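Local structure of ammonium transporter (6EU6) at residues 97-102 with 227-232; 11-16 with 90-95; 59-64 with 131-136. The protein belongs to the ammonium transporter family and probably acts as a membrane sensor that signals ammonium through a linked histidine kinase. One frame throughout, in Å; residues are numbered along the deposited sequence.

Contact 1 of 3, residues 97-102 with 227-232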
ATOM      1  N   PHE A  97      11.842  -9.180  16.316  1.00 28.97           N
ATOM      2  CA  PHE A  97      10.690  -9.215  17.193  1.00 27.04           C
ATOM      3  C   PHE A  97       9.413  -8.686  16.477  1.00 30.25           C
ATOM      4  O   PHE A  97       8.348  -9.320  16.555  1.00 26.63           O
ATOM      5  CB  PHE A  97      10.962  -8.370  18.416  1.00 29.54           C
ATOM      6  CG  PHE A  97       9.984  -8.557  19.505  1.00 28.61           C
ATOM      7  CD1 PHE A  97       8.835  -7.822  19.564  1.00 30.73           C
ATOM      8  CD2 PHE A  97      10.268  -9.423  20.547  1.00 33.16           C
ATOM      9  CE1 PHE A  97       7.923  -7.979  20.588  1.00 32.90           C
ATOM     10  CE2 PHE A  97       9.384  -9.545  21.597  1.00 35.01           C
ATOM     11  CZ  PHE A  97       8.183  -8.842  21.600  1.00 34.22           C
ATOM     12  N   PHE A  98       9.550  -7.581  15.737  1.00 25.55           N
ATOM     13  CA  PHE A  98       8.387  -7.008  15.122  1.00 25.20           C
ATOM     14  C   PHE A  98       7.916  -7.864  13.953  1.00 26.50           C
ATOM     15  O   PHE A  98       6.705  -8.021  13.749  1.00 26.68           O
ATOM     16  CB  PHE A  98       8.654  -5.567  14.666  1.00 23.52           C
ATOM     17  CG  PHE A  98       7.430  -4.894  14.097  1.00 25.54           C
ATOM     18  CD1 PHE A  98       6.234  -4.829  14.824  1.00 30.43           C
ATOM     19  CD2 PHE A  98       7.422  -4.437  12.800  1.00 29.73           C
ATOM     20  CE1 PHE A  98       5.073  -4.299  14.280  1.00 34.30           C
ATOM     21  CE2 PHE A  98       6.263  -3.884  12.252  1.00 29.06           C
ATOM     22  CZ  PHE A  98       5.097  -3.803  12.993  1.00 31.89           C
ATOM     23  N   PHE A  99       8.877  -8.352  13.180  1.00 26.82           N
ATOM     24  CA  PHE A  99       8.620  -9.328  12.122  1.00 27.96           C
ATOM     25  C   PHE A  99       7.818 -10.530  12.608  1.00 28.08           C
ATOM     26  O   PHE A  99       6.769 -10.870  12.050  1.00 25.20           O
ATOM     27  CB  PHE A  99       9.924  -9.722  11.467  1.00 28.79           C
ATOM     28  CG  PHE A  99       9.760 -10.557  10.197  1.00 29.71           C
ATOM     29  CD1 PHE A  99       9.425  -9.975   8.998  1.00 30.72           C
ATOM     30  CD2 PHE A  99       9.945 -11.912  10.221  1.00 29.70           C
ATOM     31  CE1 PHE A  99       9.296 -10.762   7.808  1.00 32.19           C
ATOM     32  CE2 PHE A  99       9.840 -12.686   9.057  1.00 29.54           C
ATOM     33  CZ  PHE A  99       9.478 -12.107   7.842  1.00 30.59           C
ATOM     34  N   GLN A 100       8.212 -11.076  13.739  1.00 25.78           N
ATOM     35  CA  GLN A 100       7.504 -12.220  14.239  1.00 27.96           C
ATOM     36  C   GLN A 100       6.163 -11.767  14.827  1.00 28.86           C
ATOM     37  O   GLN A 100       5.240 -12.525  14.798  1.00 26.23           O
ATOM     38  CB  GLN A 100       8.339 -12.965  15.295  1.00 29.70           C
ATOM     39  CG  GLN A 100       9.652 -13.565  14.779  1.00 28.21           C
ATOM     40  CD  GLN A 100       9.398 -14.649  13.722  1.00 26.86           C
ATOM     41  OE1 GLN A 100       8.379 -15.288  13.728  1.00 28.27           O
ATOM     42  NE2 GLN A 100      10.317 -14.798  12.782  1.00 32.87           N
ATOM     43  N   MET A 101       6.038 -10.529  15.357  1.00 27.16           N
ATOM     44  CA  MET A 101       4.747 -10.067  15.822  1.00 26.39           C
ATOM     45  C   MET A 101       3.720 -10.019  14.690  1.00 26.35           C
ATOM     46  O   MET A 101       2.575 -10.423  14.860  1.00 25.48           O
ATOM     47  CB  MET A 101       4.864  -8.670  16.492  1.00 27.40           C
ATOM     48  CG  MET A 101       3.557  -8.117  17.016  1.00 32.69           C
ATOM     49  SD  MET A 101       3.817  -6.485  17.792  1.00 31.54           S
ATOM     50  CE  MET A 101       4.553  -7.115  19.288  1.00 35.99           C
ATOM     51  N   VAL A 102       4.123  -9.468  13.541  1.00 24.28           N
ATOM     52  CA  VAL A 102       3.159  -9.384  12.464  1.00 25.11           C
ATOM     53  C   VAL A 102       2.837 -10.798  11.890  1.00 25.59           C
ATOM     54  O   VAL A 102       1.751 -11.023  11.376  1.00 25.22           O
ATOM     55  CB  VAL A 102       3.550  -8.349  11.382  1.00 24.07           C
ATOM     56  CG1 VAL A 102       3.607  -6.952  12.011  1.00 27.19           C
ATOM     57  CG2 VAL A 102       4.861  -8.653  10.708  1.00 26.97           C
ATOM     58  N   SER A 227      11.642 -13.567   5.307  1.00 30.48           N
ATOM     59  CA  SER A 227      11.973 -14.776   6.094  1.00 28.76           C
ATOM     60  C   SER A 227      13.416 -15.272   5.869  1.00 29.59           C
ATOM     61  O   SER A 227      13.886 -16.135   6.607  1.00 29.07           O
ATOM     62  CB  SER A 227      10.936 -15.893   5.944  1.00 26.49           C
ATOM     63  OG  SER A 227       9.675 -15.552   6.547  1.00 27.30           O
ATOM     64  N   LEU A 228      14.096 -14.782   4.833  1.00 25.44           N
ATOM     65  CA  LEU A 228      15.548 -14.942   4.716  1.00 26.67           C
ATOM     66  C   LEU A 228      16.272 -14.370   5.932  1.00 29.61           C
ATOM     67  O   LEU A 228      17.368 -14.802   6.295  1.00 29.46           O
ATOM     68  CB  LEU A 228      16.058 -14.252   3.460  1.00 28.63           C
ATOM     69  CG  LEU A 228      15.616 -14.896   2.155  1.00 30.09           C
ATOM     70  CD1 LEU A 228      16.081 -14.087   0.960  1.00 36.57           C
ATOM     71  CD2 LEU A 228      16.148 -16.313   2.026  1.00 31.20           C
ATOM     72  N   LEU A 229      15.659 -13.387   6.582  1.00 29.71           N
ATOM     73  CA  LEU A 229      16.257 -12.714   7.725  1.00 31.20           C
ATOM     74  C   LEU A 229      17.587 -12.020   7.397  1.00 33.44           C
ATOM     75  O   LEU A 229      18.296 -11.655   8.263  1.00 32.73           O
ATOM     76  CB  LEU A 229      16.373 -13.658   8.915  1.00 31.18           C
ATOM     77  CG  LEU A 229      15.048 -14.173   9.404  1.00 31.48           C
ATOM     78  CD1 LEU A 229      15.246 -15.167  10.540  1.00 35.02           C
ATOM     79  CD2 LEU A 229      14.109 -13.061   9.829  1.00 31.85           C
ATOM     80  N   ARG A 230      17.871 -11.814   6.114  0.50 34.21           N
ATOM     81  CA  ARG A 230      19.117 -11.183   5.687  0.50 36.70           C
ATOM     82  C   ARG A 230      18.953 -10.843   4.218  0.50 37.02           C
ATOM     83  O   ARG A 230      18.075 -11.381   3.552  0.50 37.79           O
ATOM     84  CB  ARG A 230      20.339 -12.093   5.866  0.50 38.14           C
ATOM     85  CG  ARG A 230      20.500 -13.138   4.771  0.50 41.70           C
ATOM     86  CD  ARG A 230      21.796 -13.919   4.954  0.50 46.91           C
ATOM     87  NE  ARG A 230      22.652 -13.137   5.815  0.50 52.84           N
ATOM     88  CZ  ARG A 230      23.476 -12.179   5.391  0.50 48.59           C
ATOM     89  NH1 ARG A 230      23.614 -11.918   4.068  0.50 46.57           N
ATOM     90  NH2 ARG A 230      24.161 -11.511   6.304  0.50 35.32           N
ATOM     91  N   VAL A 231      19.780  -9.939   3.720  1.00 35.12           N
ATOM     92  CA  VAL A 231      19.718  -9.595   2.323  1.00 32.44           C
ATOM     93  C   VAL A 231      20.785 -10.338   1.623  1.00 36.17           C
ATOM     94  O   VAL A 231      21.925 -10.235   1.998  1.00 38.30           O
ATOM     95  CB  VAL A 231      19.983  -8.094   2.120  1.00 36.10           C
ATOM     96  CG1 VAL A 231      19.805  -7.737   0.667  1.00 34.11           C
ATOM     97  CG2 VAL A 231      19.080  -7.254   3.024  1.00 39.63           C
ATOM     98  N   SER A 232      20.419 -11.078   0.593  1.00 36.98           N
ATOM     99  CA  SER A 232      21.374 -11.723  -0.340  1.00 39.60           C
ATOM    100  C   SER A 232      20.714 -11.686  -1.702  1.00 38.31           C
ATOM    101  O   SER A 232      19.552 -11.340  -1.844  1.00 35.19           O
ATOM    102  CB  SER A 232      21.675 -13.182   0.012  1.00 41.22           C
ATOM    103  OG  SER A 232      20.524 -13.955   0.343  1.00 49.61           O
TER

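Contact 2 of 3, residues 11-16 with 90-95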
ATOM      1  N   LEU A  11      17.241  -3.327   7.911  1.00 26.91           N
ATOM      2  CA  LEU A  11      16.450  -2.581   6.998  1.00 28.98           C
ATOM      3  C   LEU A  11      15.468  -3.497   6.263  1.00 32.57           C
ATOM      4  O   LEU A  11      14.265  -3.159   6.153  1.00 27.87           O
ATOM      5  CB  LEU A  11      17.339  -1.838   6.020  1.00 28.68           C
ATOM      6  CG  LEU A  11      16.658  -1.036   4.902  1.00 33.67           C
ATOM      7  CD1 LEU A  11      15.635  -0.068   5.473  1.00 37.12           C
ATOM      8  CD2 LEU A  11      17.733  -0.301   4.090  1.00 33.88           C
ATOM      9  N   TRP A  12      15.973  -4.628   5.729  1.00 30.97           N
ATOM     10  CA  TRP A  12      15.100  -5.485   4.933  1.00 28.15           C
ATOM     11  C   TRP A  12      14.033  -6.140   5.833  1.00 27.29           C
ATOM     12  O   TRP A  12      12.824  -6.105   5.527  1.00 26.88           O
ATOM     13  CB  TRP A  12      15.870  -6.510   4.154  1.00 28.46           C
ATOM     14  CG  TRP A  12      14.995  -7.569   3.472  1.00 31.08           C
ATOM     15  CD1 TRP A  12      15.169  -8.926   3.517  1.00 34.33           C
ATOM     16  CD2 TRP A  12      13.825  -7.350   2.661  1.00 33.82           C
ATOM     17  NE1 TRP A  12      14.206  -9.554   2.810  1.00 31.88           N
ATOM     18  CE2 TRP A  12      13.374  -8.621   2.247  1.00 33.01           C
ATOM     19  CE3 TRP A  12      13.099  -6.189   2.254  1.00 34.33           C
ATOM     20  CZ2 TRP A  12      12.222  -8.793   1.449  1.00 35.97           C
ATOM     21  CZ3 TRP A  12      11.940  -6.352   1.460  1.00 38.10           C
ATOM     22  CH2 TRP A  12      11.526  -7.668   1.055  1.00 36.64           C
ATOM     23  N   VAL A  13      14.448  -6.689   6.980  1.00 26.48           N
ATOM     24  CA  VAL A  13      13.512  -7.386   7.838  1.00 27.08           C
ATOM     25  C   VAL A  13      12.411  -6.433   8.272  1.00 28.37           C
ATOM     26  O   VAL A  13      11.249  -6.805   8.334  1.00 25.77           O
ATOM     27  CB  VAL A  13      14.244  -8.075   8.996  1.00 28.79           C
ATOM     28  CG1 VAL A  13      13.280  -8.609  10.029  1.00 31.46           C
ATOM     29  CG2 VAL A  13      15.078  -9.237   8.430  1.00 29.80           C
ATOM     30  N   ILE A  14      12.768  -5.194   8.600  1.00 26.13           N
ATOM     31  CA  ILE A  14      11.765  -4.237   9.094  1.00 30.47           C
ATOM     32  C   ILE A  14      10.852  -3.779   7.955  1.00 27.44           C
ATOM     33  O   ILE A  14       9.627  -3.684   8.119  1.00 26.82           O
ATOM     34  CB  ILE A  14      12.405  -3.077   9.947  1.00 33.08           C
ATOM     35  CG1 ILE A  14      11.444  -2.530  10.938  1.00 41.05           C
ATOM     36  CG2 ILE A  14      12.816  -1.947   9.060  1.00 36.04           C
ATOM     37  CD1 ILE A  14      11.116  -3.410  12.106  1.00 38.89           C
ATOM     38  N   MET A  15      11.415  -3.589   6.778  0.97 29.46           N
ATOM     39  CA  MET A  15      10.578  -3.264   5.598  0.97 28.67           C
ATOM     40  C   MET A  15       9.569  -4.401   5.299  0.97 29.86           C
ATOM     41  O   MET A  15       8.372  -4.172   5.079  0.97 27.52           O
ATOM     42  CB  MET A  15      11.432  -2.980   4.361  0.97 27.80           C
ATOM     43  CG  MET A  15      11.675  -1.505   4.041  0.97 49.38           C
ATOM     44  SD  MET A  15      10.059  -0.580   3.796  0.97 58.55           S
ATOM     45  CE  MET A  15       8.743  -1.620   3.195  0.97 61.37           C
ATOM     46  N   ALA A  16      10.069  -5.624   5.268  1.00 28.85           N
ATOM     47  CA  ALA A  16       9.227  -6.803   5.083  1.00 28.67           C
ATOM     48  C   ALA A  16       8.182  -6.873   6.143  1.00 26.26           C
ATOM     49  O   ALA A  16       7.044  -7.213   5.855  1.00 29.57           O
ATOM     50  CB  ALA A  16      10.086  -8.057   5.084  1.00 29.08           C
ATOM     51  N   ASN A  90      21.811 -12.389  19.099  1.00 76.92           N
ATOM     52  CA  ASN A  90      21.108 -12.512  17.852  1.00 69.56           C
ATOM     53  C   ASN A  90      21.026 -11.112  17.371  1.00 65.43           C
ATOM     54  O   ASN A  90      20.427 -10.231  17.961  1.00 63.68           O
ATOM     55  CB  ASN A  90      19.706 -12.998  17.980  1.00 62.79           C
ATOM     56  CG  ASN A  90      18.991 -12.923  16.662  1.00 71.54           C
ATOM     57  OD1 ASN A  90      18.692 -11.846  16.173  1.00 76.30           O
ATOM     58  ND2 ASN A  90      18.772 -14.060  16.052  1.00 68.94           N
ATOM     59  N   THR A  91      21.657 -10.946  16.266  1.00 50.09           N
ATOM     60  CA  THR A  91      21.803  -9.687  15.657  1.00 63.38           C
ATOM     61  C   THR A  91      20.582  -8.824  15.284  1.00 51.10           C
ATOM     62  O   THR A  91      20.720  -7.627  15.246  1.00 57.10           O
ATOM     63  CB  THR A  91      22.733  -9.942  14.471  1.00 64.11           C
ATOM     64  OG1 THR A  91      24.071  -9.742  14.915  1.00 75.40           O
ATOM     65  CG2 THR A  91      22.413  -9.087  13.315  1.00 65.67           C
ATOM     66  N   LEU A  92      19.409  -9.403  15.057  1.00 39.40           N
ATOM     67  CA  LEU A  92      18.261  -8.628  14.595  1.00 35.55           C
ATOM     68  C   LEU A  92      17.303  -8.011  15.598  1.00 38.96           C
ATOM     69  O   LEU A  92      16.449  -7.253  15.250  1.00 35.57           O
ATOM     70  CB  LEU A  92      17.481  -9.432  13.586  1.00 38.49           C
ATOM     71  CG  LEU A  92      18.188  -9.608  12.268  1.00 42.18           C
ATOM     72  CD1 LEU A  92      17.258 -10.080  11.207  1.00 51.14           C
ATOM     73  CD2 LEU A  92      18.831  -8.319  11.858  1.00 52.57           C
ATOM     74  N   SER A  93      17.476  -8.365  16.845  1.00 35.42           N
ATOM     75  CA  SER A  93      16.696  -7.869  17.972  1.00 35.55           C
ATOM     76  C   SER A  93      15.254  -7.391  17.742  1.00 32.09           C
ATOM     77  O   SER A  93      14.409  -8.166  17.452  1.00 29.98           O
ATOM     78  CB  SER A  93      17.512  -6.850  18.762  1.00 37.58           C
ATOM     79  OG  SER A  93      17.730  -5.674  18.059  1.00 37.94           O
ATOM     80  N   TYR A  94      15.022  -6.100  17.843  1.00 30.36           N
ATOM     81  CA  TYR A  94      13.695  -5.553  17.670  1.00 32.85           C
ATOM     82  C   TYR A  94      13.089  -5.796  16.301  1.00 30.90           C
ATOM     83  O   TYR A  94      11.924  -5.983  16.211  1.00 29.56           O
ATOM     84  CB  TYR A  94      13.679  -4.078  17.983  1.00 35.13           C
ATOM     85  CG  TYR A  94      14.098  -3.805  19.368  1.00 36.60           C
ATOM     86  CD1 TYR A  94      13.257  -4.054  20.404  1.00 37.21           C
ATOM     87  CD2 TYR A  94      15.358  -3.367  19.640  1.00 41.29           C
ATOM     88  CE1 TYR A  94      13.646  -3.831  21.687  1.00 49.61           C
ATOM     89  CE2 TYR A  94      15.755  -3.134  20.919  1.00 49.00           C
ATOM     90  CZ  TYR A  94      14.894  -3.380  21.931  1.00 48.07           C
ATOM     91  OH  TYR A  94      15.281  -3.154  23.195  1.00 67.62           O
ATOM     92  N   SER A  95      13.904  -5.778  15.266  1.00 27.74           N
ATOM     93  CA  SER A  95      13.434  -6.014  13.922  1.00 31.17           C
ATOM     94  C   SER A  95      12.849  -7.416  13.820  1.00 27.32           C
ATOM     95  O   SER A  95      11.786  -7.597  13.330  1.00 26.12           O
ATOM     96  CB  SER A  95      14.558  -5.769  12.940  1.00 33.88           C
ATOM     97  OG  SER A  95      15.061  -4.480  13.143  1.00 32.58           O
TER

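Contact 3 of 3, residues 59-64 with 131-136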
ATOM      1  N   PHE A  59       3.467  -9.383  22.267  1.00 27.74           N
ATOM      2  CA  PHE A  59       4.489  -8.646  23.000  1.00 27.42           C
ATOM      3  C   PHE A  59       4.642  -9.222  24.425  1.00 29.78           C
ATOM      4  O   PHE A  59       5.771  -9.435  24.899  1.00 33.21           O
ATOM      5  CB  PHE A  59       4.166  -7.178  23.058  1.00 28.10           C
ATOM      6  CG  PHE A  59       5.067  -6.367  23.962  1.00 31.35           C
ATOM      7  CD1 PHE A  59       6.301  -5.926  23.533  1.00 32.64           C
ATOM      8  CD2 PHE A  59       4.648  -6.002  25.215  1.00 34.28           C
ATOM      9  CE1 PHE A  59       7.134  -5.201  24.382  1.00 33.53           C
ATOM     10  CE2 PHE A  59       5.467  -5.279  26.063  1.00 33.85           C
ATOM     11  CZ  PHE A  59       6.708  -4.905  25.661  1.00 32.15           C
ATOM     12  N   SER A  60       3.540  -9.502  25.087  1.00 30.85           N
ATOM     13  CA  SER A  60       3.619  -9.822  26.526  1.00 31.40           C
ATOM     14  C   SER A  60       4.117 -11.255  26.736  1.00 31.32           C
ATOM     15  O   SER A  60       5.067 -11.496  27.515  1.00 32.05           O
ATOM     16  CB  SER A  60       2.246  -9.693  27.174  1.00 34.96           C
ATOM     17  OG  SER A  60       1.796  -8.376  27.014  1.00 35.39           O
ATOM     18  N   VAL A  61       3.432 -12.203  26.123  1.00 31.63           N
ATOM     19  CA  VAL A  61       3.798 -13.614  26.318  1.00 34.71           C
ATOM     20  C   VAL A  61       4.155 -14.426  25.110  1.00 31.10           C
ATOM     21  O   VAL A  61       5.049 -15.327  25.174  1.00 29.47           O
ATOM     22  CB  VAL A  61       2.747 -14.358  27.153  1.00 38.00           C
ATOM     23  CG1 VAL A  61       2.463 -13.584  28.410  1.00 49.53           C
ATOM     24  CG2 VAL A  61       1.487 -14.540  26.405  1.00 42.02           C
ATOM     25  N   GLY A  62       3.515 -14.131  23.984  1.00 32.29           N
ATOM     26  CA  GLY A  62       3.706 -15.013  22.821  1.00 30.68           C
ATOM     27  C   GLY A  62       5.135 -15.151  22.351  1.00 27.62           C
ATOM     28  O   GLY A  62       5.624 -16.248  22.086  1.00 29.09           O
ATOM     29  N   PHE A  63       5.828 -14.022  22.189  1.00 30.31           N
ATOM     30  CA  PHE A  63       7.168 -14.070  21.699  1.00 31.20           C
ATOM     31  C   PHE A  63       8.035 -14.934  22.656  1.00 32.13           C
ATOM     32  O   PHE A  63       8.900 -15.687  22.198  1.00 29.37           O
ATOM     33  CB  PHE A  63       7.763 -12.687  21.541  1.00 27.95           C
ATOM     34  CG  PHE A  63       9.150 -12.686  20.939  1.00 31.05           C
ATOM     35  CD1 PHE A  63       9.327 -12.650  19.544  1.00 31.19           C
ATOM     36  CD2 PHE A  63      10.303 -12.734  21.748  1.00 31.22           C
ATOM     37  CE1 PHE A  63      10.577 -12.663  18.984  1.00 31.09           C
ATOM     38  CE2 PHE A  63      11.550 -12.809  21.192  1.00 29.76           C
ATOM     39  CZ  PHE A  63      11.717 -12.744  19.803  1.00 33.03           C
ATOM     40  N   GLY A  64       7.829 -14.797  23.964  1.00 33.12           N
ATOM     41  CA  GLY A  64       8.664 -15.537  24.904  1.00 34.00           C
ATOM     42  C   GLY A  64       8.435 -17.037  24.813  1.00 32.12           C
ATOM     43  O   GLY A  64       9.372 -17.799  24.670  1.00 34.07           O
ATOM     44  N   ILE A 131      -5.279 -17.856  20.660  1.00 29.07           N
ATOM     45  CA  ILE A 131      -4.374 -18.344  19.654  1.00 27.12           C
ATOM     46  C   ILE A 131      -3.010 -17.707  19.778  1.00 27.33           C
ATOM     47  O   ILE A 131      -1.992 -18.406  19.635  1.00 26.02           O
ATOM     48  CB  ILE A 131      -4.971 -18.328  18.232  1.00 27.25           C
ATOM     49  CG1 ILE A 131      -4.050 -19.162  17.284  1.00 29.76           C
ATOM     50  CG2 ILE A 131      -5.108 -16.906  17.713  1.00 28.66           C
ATOM     51  CD1 ILE A 131      -4.505 -19.231  15.858  1.00 28.55           C
ATOM     52  N   VAL A 132      -2.960 -16.409  20.124  1.00 27.62           N
ATOM     53  CA  VAL A 132      -1.727 -15.710  20.167  1.00 25.14           C
ATOM     54  C   VAL A 132      -0.866 -16.008  21.439  1.00 30.90           C
ATOM     55  O   VAL A 132       0.377 -15.935  21.391  1.00 29.51           O
ATOM     56  CB  VAL A 132      -1.936 -14.197  19.994  1.00 28.00           C
ATOM     57  CG1 VAL A 132      -0.597 -13.472  20.030  1.00 29.83           C
ATOM     58  CG2 VAL A 132      -2.551 -13.876  18.589  1.00 27.31           C
ATOM     59  N   ALA A 133      -1.554 -16.302  22.551  1.00 29.67           N
ATOM     60  CA  ALA A 133      -0.933 -16.590  23.868  1.00 31.65           C
ATOM     61  C   ALA A 133      -0.495 -18.038  24.015  1.00 28.79           C
ATOM     62  O   ALA A 133       0.492 -18.260  24.659  1.00 31.64           O
ATOM     63  CB  ALA A 133      -1.900 -16.216  25.021  1.00 31.71           C
ATOM     64  N   ILE A 134      -1.181 -18.974  23.358  1.00 31.40           N
ATOM     65  CA  ILE A 134      -1.037 -20.438  23.570  1.00 29.25           C
ATOM     66  C   ILE A 134      -0.766 -21.243  22.306  1.00 30.32           C
ATOM     67  O   ILE A 134       0.354 -21.728  22.087  1.00 29.94           O
ATOM     68  CB  ILE A 134      -2.265 -20.987  24.343  1.00 32.44           C
ATOM     69  CG1 ILE A 134      -2.164 -20.430  25.782  1.00 35.02           C
ATOM     70  CG2 ILE A 134      -2.203 -22.512  24.453  1.00 29.96           C
ATOM     71  CD1 ILE A 134      -3.459 -20.187  26.381  1.00 49.21           C
ATOM     72  N   ILE A 135      -1.762 -21.354  21.464  1.00 26.56           N
ATOM     73  CA  ILE A 135      -1.676 -22.270  20.298  1.00 29.74           C
ATOM     74  C   ILE A 135      -0.515 -21.895  19.401  1.00 30.40           C
ATOM     75  O   ILE A 135       0.385 -22.722  19.135  1.00 29.67           O
ATOM     76  CB  ILE A 135      -3.004 -22.328  19.503  1.00 27.88           C
ATOM     77  CG1 ILE A 135      -4.135 -22.828  20.410  1.00 30.61           C
ATOM     78  CG2 ILE A 135      -2.879 -23.158  18.247  1.00 28.65           C
ATOM     79  CD1 ILE A 135      -5.470 -22.842  19.722  1.00 31.39           C
ATOM     80  N   TYR A 136      -0.519 -20.632  18.925  1.00 29.78           N
ATOM     81  CA  TYR A 136       0.499 -20.236  17.914  1.00 26.18           C
ATOM     82  C   TYR A 136       1.939 -20.254  18.437  1.00 26.84           C
ATOM     83  O   TYR A 136       2.840 -20.849  17.796  1.00 26.18           O
ATOM     84  CB  TYR A 136       0.110 -18.857  17.289  1.00 26.12           C
ATOM     85  CG  TYR A 136       1.136 -18.326  16.398  1.00 24.99           C
ATOM     86  CD1 TYR A 136       1.282 -18.823  15.126  1.00 25.16           C
ATOM     87  CD2 TYR A 136       2.045 -17.377  16.856  1.00 26.45           C
ATOM     88  CE1 TYR A 136       2.291 -18.372  14.305  1.00 26.75           C
ATOM     89  CE2 TYR A 136       3.098 -16.913  16.050  1.00 25.42           C
ATOM     90  CZ  TYR A 136       3.201 -17.400  14.745  1.00 25.46           C
ATOM     91  OH  TYR A 136       4.196 -16.923  13.888  1.00 26.69           O
TER

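Contact 1 of 3, residues 97-102 with 227-232
Ser227 meets the far end of the Phe99 ring in the trimeric, mainly helical ammonium transporter fold, where the loop between helices 206-226 and 234-261 comes up beside helix 93-114. The Ser227 OG lies in the ring plane at the edge, with Phe99 CZ 3.7 Å from Ser227 OG. The backbone is just as near: Phe99 CZ stands 3.6 Å from Ser227 N, an oblique approach. Phe99 reaches this far because its CG is anti to the backbone N (chi1 -170°), which carries the ring out from the helix. The hydroxyl itself is hydrogen-bonded to Phe223 O, four residues back in helix 206-226, and the ring is only packed against it. A bound MES molecule, probably from the crystallisation liquor, sits about 3 Å from the Ser227 side chain and takes a weak hydrogen bond from Gln100 NE2. Together with Phe103, whose ring meets that of Phe99, this recalls the outer mouth of Amt relatives, where aromatic side chains and a serine frame the ammonium recruitment site; the pocket here is probably its counterpart. At Leu229 the backbone turns to positive phi (60°) and leaves helical geometry. The apolar side-chain pair is looser and uses the CD2 methyl of this leucine: Phe99 CD2 lies 4.3 Å from Leu229 CD2. Farther on, Val231 N is bonded to Asn9 OD1, tying the loop to helix 2-34.

Contact 2 of 3, residues 11-16 with 90-95
Val13 and Leu92 point their methyls at each other tip to tip, joining helix 2-34 to the start of helix 93-114. The buried contact packs helix 2-34 against the turn and first helical residues of 90-95 through aliphatic groups, with no hydrogen bond between the two segments. Val13 divides its branches between two partners. Its CG2, beside the backbone N, meets Leu92, with Val13 CG2 3.6 Å from Leu92 CD1. The other branch, CG1, is anti to the backbone N (chi1 170°) and lies against the backbone of Ser95 in the first turn of helix 93-114, Val13 CG1 being 3.8 Å from Ser95 O. One residue on, Ile14 brings up its longer arm: CD1 reaches the backbone of Ser95, with Ile14 CD1 3.9 Å from Ser95 CA. The backbones are closest at this pair, Ile14 CA and Ser95 CA lying 5.4 Å apart. Ser95 adds its bulk to the packing while its hydroxyl is bonded elsewhere, to His10 ND1 on helix 2-34, giving the two helices a polar tie next to the apolar one.

Leu92 is presented by a type I turn from Asn90 to Ser93. Asn90, though poorly ordered, forms an Asx turn, a capping bond in the turn that leads into helix 93-114: Leu92 N donates to Asn90 OD1 over 2.8 Å, the donor tilted 26° from the carbonyl plane.

Farther along helix 93-114, Phe99 packs on Val13 and Phe98 on Ile14, continuing the same helix pair. On another flank, Trp12 rests on Ile235 and Ile239 of helix 234-261. Helix 2-34 also packs here at the subunit interface of the trimer: Ile235 of the second subunit lies on Ile14, and Leu11 of the third subunit on Trp12.

Contact 3 of 3, residues 59-64 with 131-136
Gly62 and Ala133 bring helices 40-67 and 121-144 within 5.0 Å, measured from Gly62 CA to Ala133 CA, and each helix carries a wider pi-type turn here. This is close helix-helix packing at a glycine, between two transmembrane helices of the Amt fold. The glycine lays bare backbone against the neighbouring helix, with Gly62 CA 3.7 Å from Val132 O. That carbonyl is buried and has no hydrogen-bonding partner in the model. The pi turn explains why: Tyr136 N reaches back five residues to Ile131 O, over 2.8 Å, and so passes Val132 O by. Beside this backbone contact stands one apolar pair. Val61 extends CG2, the branch lying between its backbone N and carbonyl carbon, alongside the alanine methyl, with Val61 CG2 4.0 Å from Ala133 CB. Both residues are partly exposed, and they close one flank of the contact.

Helix 93-114 packs on both partners: Phe96 lies on Phe63, Ala108 on Val132, and Phe103 and Ala107 on Tyr136. Helix 167-185 adds Phe177 against Ile131 and Ile135, and Phe59 of helix 40-67 reaches Met244 of the second subunit.

From the N terminus, helix 2-34 opens contact 2 and helix 40-67 opens contact 3 before contact 2 is closed by residues 90-95. Helix 93-114 then opens contact 1, helix 121-144 closes contact 3, and the 227-232 loop closes contact 1 last. Contact 3 therefore crosses both others, whereas contacts 2 and 1 run in series along helix 93-114. Their centres are about 6 Å apart and they touch: Val231 CG2 lies 3.5 Å from Trp12 CB. Contact 3, its centre about 17 Å from that of contact 1, joins through Phe97 and Met101 packing on Phe63 and Phe59. Helix 93-114 carries segments of contacts 1 and 2 and packs against contact 3.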